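PDB 3TCS: racemase, putative from Roseobacter denitrificans, which binds magnesium and, as a member of the mandelate racemase/muconate lactonizing enzyme group of the enolase superfamily, probably acts as a hydro-lyase or racemase. Local coordinates for residues B[137-142]-B[331-336]; B[161-166]-B[354-359]. One frame throughout, in Å; residues are numbered along the deposited sequence.

Contact 1. Residues B[137-142]-B[331-336]; sequences YASSMK and YLEFSI. With DAL (D-alanine), chain L.
Tyr137, Ala138 and Ser139 pair in parallel with Glu333, Phe334 and Ser335, the seam at which the first and last parallel strands close the TIM barrel of the enolase superfamily. Four backbone hydrogen bonds alternate along it: Tyr137 N to Leu332 O, Phe334 N to Tyr137 O, Ser139 N to Phe334 O at 2.7 Å, and Ile336 N to Ser139 O. The strand directions differ by 42°.

Aromatic packing occupies one end of the seam. Tyr137 turns an edge to the face of Tyr331 in an offset edge-to-face pair with planes at 73°. Its CG sits between the backbone N and the carbonyl carbon (chi1 70°), which folds the ring back over the neighbouring strand, and Glu333 CA makes a CH-pi contact 3.6 Å from the Tyr137 ring centroid. Tyr137 OH passes beside Glu333 CB and bonds to Lys167. A leucine at Tyr137 would probably leave Lys167 without this hydroxyl partner and Glu333 CA without its aromatic cover.

On the face of Ala138 and Phe334, Ala138 CB meets Ile336 CG2 at 3.7 Å, and Ile336 also packs on helix 147-161.

Ser139, Glu333 and Ser335 share the Tyr137 face of the sheet, on the side of the D-alanine pocket, which Glu333 and Met141 line. Cys308 N holds Glu333 OE1, while OE2, whose position is less certain in the model, forms a salt bridge with Lys167. The Met141 chain bends at its second torsion (chi2 -65°), laying its CE 3.7 Å from Ser335 CB.

Contact 2. Residues B[161-166]-B[354-359]; sequences QGFTAF and YEIEDG
The carbonyl oxygen of Gln161 accepts the one direct hydrogen bond of this contact, from Gly359 N at 2.8 Å. Ile356 CG2 and Asp358 CA lie against the same oxygen, the latter at 3.3 Å. The contact joins two parts of the barrel rim away from the ligand site: the turn from helix 147-161 into strand 165-169 meets the loop that leads into strand 360-363.

Two glycines make the close approach possible. Gly162 leaves the helix with positive phi, and a side chain there would strike Asp358 CA and Gly359 N. At Gly359 a CB would run into Gly162 O, which instead lies 3.4 Å from Gly359 CA.

Side chains add a small apolar patch and a water bridge. Phe163 CZ meets Ile356 CG1 at 4.0 Å, the two side chains crossing at about a right angle. Bent at its second torsion (chi2 -62°), Gln161 brings OE1 to 3.6 Å from Ile356 CB, and one water donates to that OE1 while accepting from Ile356 N. A second water accepts from Thr164 N and donates to Gly359 O. With backbone groups and waters doing most of the polar work, the join depends more on chain shape than on side-chain charge.

Overall arrangement
Contact 1 is buried in the barrel wall beside the D-alanine pocket, whereas contact 2 lies farther from the chain centre, partly buried and away from the annotated sites. Their centres are about 10 Å apart, and they share a sheet: strand 132-139, used in contact 1, is flanked by strand 165-169, whose start belongs to contact 2. Ala138 N lies 2.9 Å from Ala165 O, a probable hydrogen bond, and Ala165 CB packs on both Tyr137 and Tyr331. The pair illustrates how chemistry follows place: regular strand pairing sets Glu333, which lines the ligand pocket, toward the barrel interior, while at the rim irregular segments meet through glycines, one direct bond and bridging waters.

Contact 1. Residues B[137-142]-B[331-336]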
loop_
_atom_site.group_PDB
_atom_site.type_symbol
_atom_site.label_atom_id
_atom_site.label_comp_id
_atom_site.label_asym_id
_atom_site.label_seq_id
_atom_site.Cartn_x
_atom_site.Cartn_y
_atom_site.Cartn_z
ATOM N N TYR B 137 19.571 -2.090 21.909
ATOM C CA TYR B 137 18.658 -2.492 22.964
ATOM C C TYR B 137 18.150 -3.884 22.615
ATOM O O TYR B 137 17.810 -4.152 21.458
ATOM C CB TYR B 137 17.512 -1.480 23.143
ATOM C CG TYR B 137 16.457 -1.386 22.055
ATOM C CD1 TYR B 137 15.396 -2.288 22.002
ATOM C CD2 TYR B 137 16.458 -0.319 21.151
ATOM C CE1 TYR B 137 14.344 -2.122 21.081
ATOM C CE2 TYR B 137 15.412 -0.141 20.226
ATOM C CZ TYR B 137 14.360 -1.042 20.203
ATOM O OH TYR B 137 13.311 -0.839 19.330
ATOM N N ALA B 138 18.153 -4.782 23.598
ATOM C CA ALA B 138 17.696 -6.149 23.381
ATOM C C ALA B 138 16.192 -6.116 23.163
ATOM O O ALA B 138 15.428 -5.710 24.038
ATOM C CB ALA B 138 18.045 -7.022 24.573
ATOM N N SER B 139 15.765 -6.545 21.985
ATOM C CA SER B 139 14.356 -6.508 21.656
ATOM C C SER B 139 13.676 -7.876 21.614
ATOM O O SER B 139 14.039 -8.737 20.814
ATOM C CB SER B 139 14.184 -5.785 20.313
ATOM O OG SER B 139 12.832 -5.461 20.056
ATOM N N SER B 140 12.695 -8.066 22.494
ATOM C CA SER B 140 11.926 -9.305 22.543
ATOM C C SER B 140 10.727 -9.149 21.612
ATOM O O SER B 140 10.062 -8.114 21.626
ATOM C CB SER B 140 11.417 -9.585 23.958
ATOM O OG SER B 140 10.418 -10.590 23.920
ATOM N N MET B 141 10.450 -10.176 20.816
ATOM C CA MET B 141 9.339 -10.138 19.866
ATOM C C MET B 141 8.112 -10.905 20.357
ATOM O O MET B 141 7.018 -10.762 19.810
ATOM C CB MET B 141 9.775 -10.754 18.534
ATOM C CG MET B 141 11.017 -10.150 17.923
ATOM S SD MET B 141 10.775 -8.438 17.459
ATOM C CE MET B 141 12.449 -7.815 17.603
ATOM N N LYS B 142 8.301 -11.712 21.393
ATOM C CA LYS B 142 7.236 -12.554 21.921
ATOM C C LYS B 142 6.224 -11.973 22.896
ATOM O O LYS B 142 6.526 -11.081 23.684
ATOM C CB LYS B 142 7.856 -13.795 22.568
ATOM C CG LYS B 142 8.612 -14.692 21.603
ATOM C CD LYS B 142 9.253 -15.858 22.339
ATOM C CE LYS B 142 9.865 -16.860 21.373
ATOM N NZ LYS B 142 10.456 -18.028 22.082
ATOM N N TYR B 331 19.416 4.247 20.672
ATOM C CA TYR B 331 19.935 2.910 20.426
ATOM C C TYR B 331 19.352 2.196 19.219
ATOM O O TYR B 331 18.317 2.585 18.678
ATOM C CB TYR B 331 19.701 2.048 21.680
ATOM C CG TYR B 331 18.504 2.498 22.518
ATOM C CD1 TYR B 331 18.599 2.587 23.911
ATOM C CD2 TYR B 331 17.306 2.888 21.918
ATOM C CE1 TYR B 331 17.536 3.063 24.678
ATOM C CE2 TYR B 331 16.229 3.367 22.681
ATOM C CZ TYR B 331 16.357 3.454 24.059
ATOM O OH TYR B 331 15.323 3.964 24.817
ATOM N N LEU B 332 20.045 1.133 18.825
ATOM C CA LEU B 332 19.676 0.278 17.701
ATOM C C LEU B 332 18.774 -0.851 18.199
ATOM O O LEU B 332 19.112 -1.522 19.171
ATOM C CB LEU B 332 20.940 -0.356 17.108
ATOM C CG LEU B 332 20.756 -1.454 16.059
ATOM C CD1 LEU B 332 20.645 -0.812 14.686
ATOM C CD2 LEU B 332 21.942 -2.422 16.099
ATOM N N GLU B 333 17.635 -1.070 17.547
ATOM C CA GLU B 333 16.777 -2.175 17.959
ATOM C C GLU B 333 17.543 -3.452 17.616
ATOM O O GLU B 333 18.043 -3.606 16.498
ATOM C CB GLU B 333 15.443 -2.154 17.213
ATOM C CG GLU B 333 14.627 -3.419 17.466
ATOM C CD GLU B 333 13.176 -3.299 17.066
ATOM O OE1 GLU B 333 12.845 -2.580 16.096
ATOM O OE2 GLU B 333 12.355 -3.950 17.733
ATOM N N PHE B 334 17.658 -4.362 18.573
ATOM C CA PHE B 334 18.400 -5.589 18.315
ATOM C C PHE B 334 17.619 -6.813 18.770
ATOM O O PHE B 334 17.509 -7.078 19.961
ATOM C CB PHE B 334 19.744 -5.536 19.037
ATOM C CG PHE B 334 20.721 -6.579 18.573
ATOM C CD1 PHE B 334 21.452 -6.395 17.403
ATOM C CD2 PHE B 334 20.891 -7.755 19.295
ATOM C CE1 PHE B 334 22.345 -7.371 16.959
ATOM C CE2 PHE B 334 21.781 -8.740 18.858
ATOM C CZ PHE B 334 22.508 -8.544 17.687
ATOM N N SER B 335 17.074 -7.557 17.815
ATOM C CA SER B 335 16.307 -8.751 18.142
ATOM C C SER B 335 17.169 -9.778 18.862
ATOM O O SER B 335 18.291 -10.059 18.438
ATOM C CB SER B 335 15.746 -9.392 16.876
ATOM O OG SER B 335 15.145 -10.635 17.192
ATOM N N ILE B 336 16.654 -10.335 19.954
ATOM C CA ILE B 336 17.404 -11.352 20.679
ATOM C C ILE B 336 16.724 -12.721 20.588
ATOM O O ILE B 336 17.039 -13.632 21.347
ATOM C CB ILE B 336 17.641 -10.949 22.174
ATOM C CG1 ILE B 336 16.364 -10.407 22.819
ATOM C CG2 ILE B 336 18.731 -9.871 22.245
ATOM C CD1 ILE B 336 15.289 -11.443 23.063
HETATM N N DAL L . 9.549 -2.613 17.006
HETATM C CA DAL L . 9.052 -3.991 17.173
HETATM C CB DAL L . 10.092 -4.995 16.698
HETATM C C DAL L . 7.802 -4.173 16.380
HETATM O O DAL L . 6.850 -3.498 16.603
#

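Contact 2. Residues B[161-166]-B[354-359]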
loop_
_atom_site.group_PDB
_atom_site.type_symbol
_atom_site.label_atom_id
_atom_site.label_comp_id
_atom_site.label_asym_id
_atom_site.label_seq_id
_atom_site.Cartn_x
_atom_site.Cartn_y
_atom_site.Cartn_z
ATOM N N GLN B 161 25.916 -10.386 27.483
ATOM C CA GLN B 161 26.136 -9.546 26.303
ATOM C C GLN B 161 26.402 -8.070 26.616
ATOM O O GLN B 161 26.940 -7.341 25.781
ATOM C CB GLN B 161 24.931 -9.639 25.358
ATOM C CG GLN B 161 24.642 -11.027 24.799
ATOM C CD GLN B 161 25.774 -11.575 23.948
ATOM O OE1 GLN B 161 26.373 -10.852 23.146
ATOM N NE2 GLN B 161 26.062 -12.862 24.105
ATOM N N GLY B 162 26.003 -7.630 27.804
ATOM C CA GLY B 162 26.230 -6.250 28.196
ATOM C C GLY B 162 25.137 -5.260 27.826
ATOM O O GLY B 162 25.349 -4.055 27.918
ATOM N N PHE B 163 23.980 -5.745 27.391
ATOM C CA PHE B 163 22.883 -4.842 27.031
ATOM C C PHE B 163 22.471 -4.014 28.243
ATOM O O PHE B 163 22.478 -4.521 29.369
ATOM C CB PHE B 163 21.654 -5.628 26.566
ATOM C CG PHE B 163 21.828 -6.329 25.250
ATOM C CD1 PHE B 163 21.950 -5.605 24.070
ATOM C CD2 PHE B 163 21.832 -7.717 25.191
ATOM C CE1 PHE B 163 22.068 -6.258 22.841
ATOM C CE2 PHE B 163 21.951 -8.380 23.971
ATOM C CZ PHE B 163 22.068 -7.648 22.793
ATOM N N THR B 164 22.113 -2.750 28.017
ATOM C CA THR B 164 21.658 -1.877 29.103
ATOM C C THR B 164 20.314 -1.227 28.753
ATOM O O THR B 164 19.904 -0.235 29.367
ATOM C CB THR B 164 22.681 -0.764 29.419
ATOM O OG1 THR B 164 22.867 0.058 28.262
ATOM C CG2 THR B 164 24.019 -1.373 29.839
ATOM N N ALA B 165 19.638 -1.797 27.760
ATOM C CA ALA B 165 18.329 -1.326 27.309
ATOM C C ALA B 165 17.578 -2.567 26.834
ATOM O O ALA B 165 18.168 -3.451 26.209
ATOM C CB ALA B 165 18.480 -0.308 26.171
ATOM N N PHE B 166 16.284 -2.637 27.141
ATOM C CA PHE B 166 15.470 -3.798 26.796
ATOM C C PHE B 166 14.043 -3.418 26.425
ATOM O O PHE B 166 13.448 -2.552 27.062
ATOM C CB PHE B 166 15.410 -4.748 28.000
ATOM C CG PHE B 166 16.753 -5.134 28.531
ATOM C CD1 PHE B 166 17.356 -6.318 28.127
ATOM C CD2 PHE B 166 17.455 -4.272 29.371
ATOM C CE1 PHE B 166 18.650 -6.638 28.546
ATOM C CE2 PHE B 166 18.748 -4.580 29.795
ATOM C CZ PHE B 166 19.345 -5.766 29.379
ATOM N N TYR B 354 26.624 -9.198 13.335
ATOM C CA TYR B 354 25.907 -8.867 14.560
ATOM C C TYR B 354 26.480 -9.296 15.908
ATOM O O TYR B 354 25.730 -9.486 16.865
ATOM C CB TYR B 354 24.468 -9.374 14.432
ATOM C CG TYR B 354 23.751 -8.818 13.218
ATOM C CD1 TYR B 354 23.729 -7.448 12.971
ATOM C CD2 TYR B 354 23.096 -9.662 12.316
ATOM C CE1 TYR B 354 23.072 -6.924 11.856
ATOM C CE2 TYR B 354 22.435 -9.146 11.198
ATOM C CZ TYR B 354 22.428 -7.776 10.979
ATOM O OH TYR B 354 21.760 -7.252 9.896
ATOM N N GLU B 355 27.797 -9.447 15.992
ATOM C CA GLU B 355 28.412 -9.816 17.260
ATOM C C GLU B 355 28.285 -8.591 18.167
ATOM O O GLU B 355 28.596 -7.474 17.750
ATOM C CB GLU B 355 29.890 -10.163 17.069
ATOM C CG GLU B 355 30.142 -11.415 16.244
ATOM C CD GLU B 355 31.622 -11.740 16.120
ATOM O OE1 GLU B 355 32.269 -11.961 17.164
ATOM O OE2 GLU B 355 32.138 -11.770 14.980
ATOM N N ILE B 356 27.828 -8.797 19.397
ATOM C CA ILE B 356 27.665 -7.690 20.335
ATOM C C ILE B 356 28.860 -7.537 21.270
ATOM O O ILE B 356 29.362 -8.520 21.817
ATOM C CB ILE B 356 26.386 -7.869 21.191
ATOM C CG1 ILE B 356 25.144 -7.803 20.295
ATOM C CG2 ILE B 356 26.304 -6.779 22.262
ATOM C CD1 ILE B 356 24.894 -6.435 19.696
ATOM N N GLU B 357 29.307 -6.297 21.442
ATOM C CA GLU B 357 30.432 -5.981 22.318
ATOM C C GLU B 357 29.892 -5.086 23.430
ATOM O O GLU B 357 29.607 -3.912 23.203
ATOM C CB GLU B 357 31.526 -5.230 21.542
ATOM C CG GLU B 357 31.912 -5.870 20.214
ATOM C CD GLU B 357 33.003 -5.103 19.478
ATOM O OE1 GLU B 357 33.012 -5.157 18.230
ATOM O OE2 GLU B 357 33.855 -4.460 20.138
ATOM N N ASP B 358 29.741 -5.651 24.622
ATOM C CA ASP B 358 29.228 -4.908 25.770
ATOM C C ASP B 358 28.020 -4.039 25.406
ATOM O O ASP B 358 28.046 -2.820 25.565
ATOM C CB ASP B 358 30.338 -4.046 26.373
ATOM C CG ASP B 358 29.928 -3.407 27.689
ATOM O OD1 ASP B 358 29.365 -4.118 28.552
ATOM O OD2 ASP B 358 30.177 -2.194 27.862
ATOM N N GLY B 359 26.971 -4.679 24.899
ATOM C CA GLY B 359 25.756 -3.964 24.546
ATOM C C GLY B 359 25.818 -3.091 23.307
ATOM O O GLY B 359 24.885 -2.343 23.029
HETATM O O HOH W 1 27.458 -11.467 20.598
HETATM O O HOH W 2 22.866 -1.518 25.496
#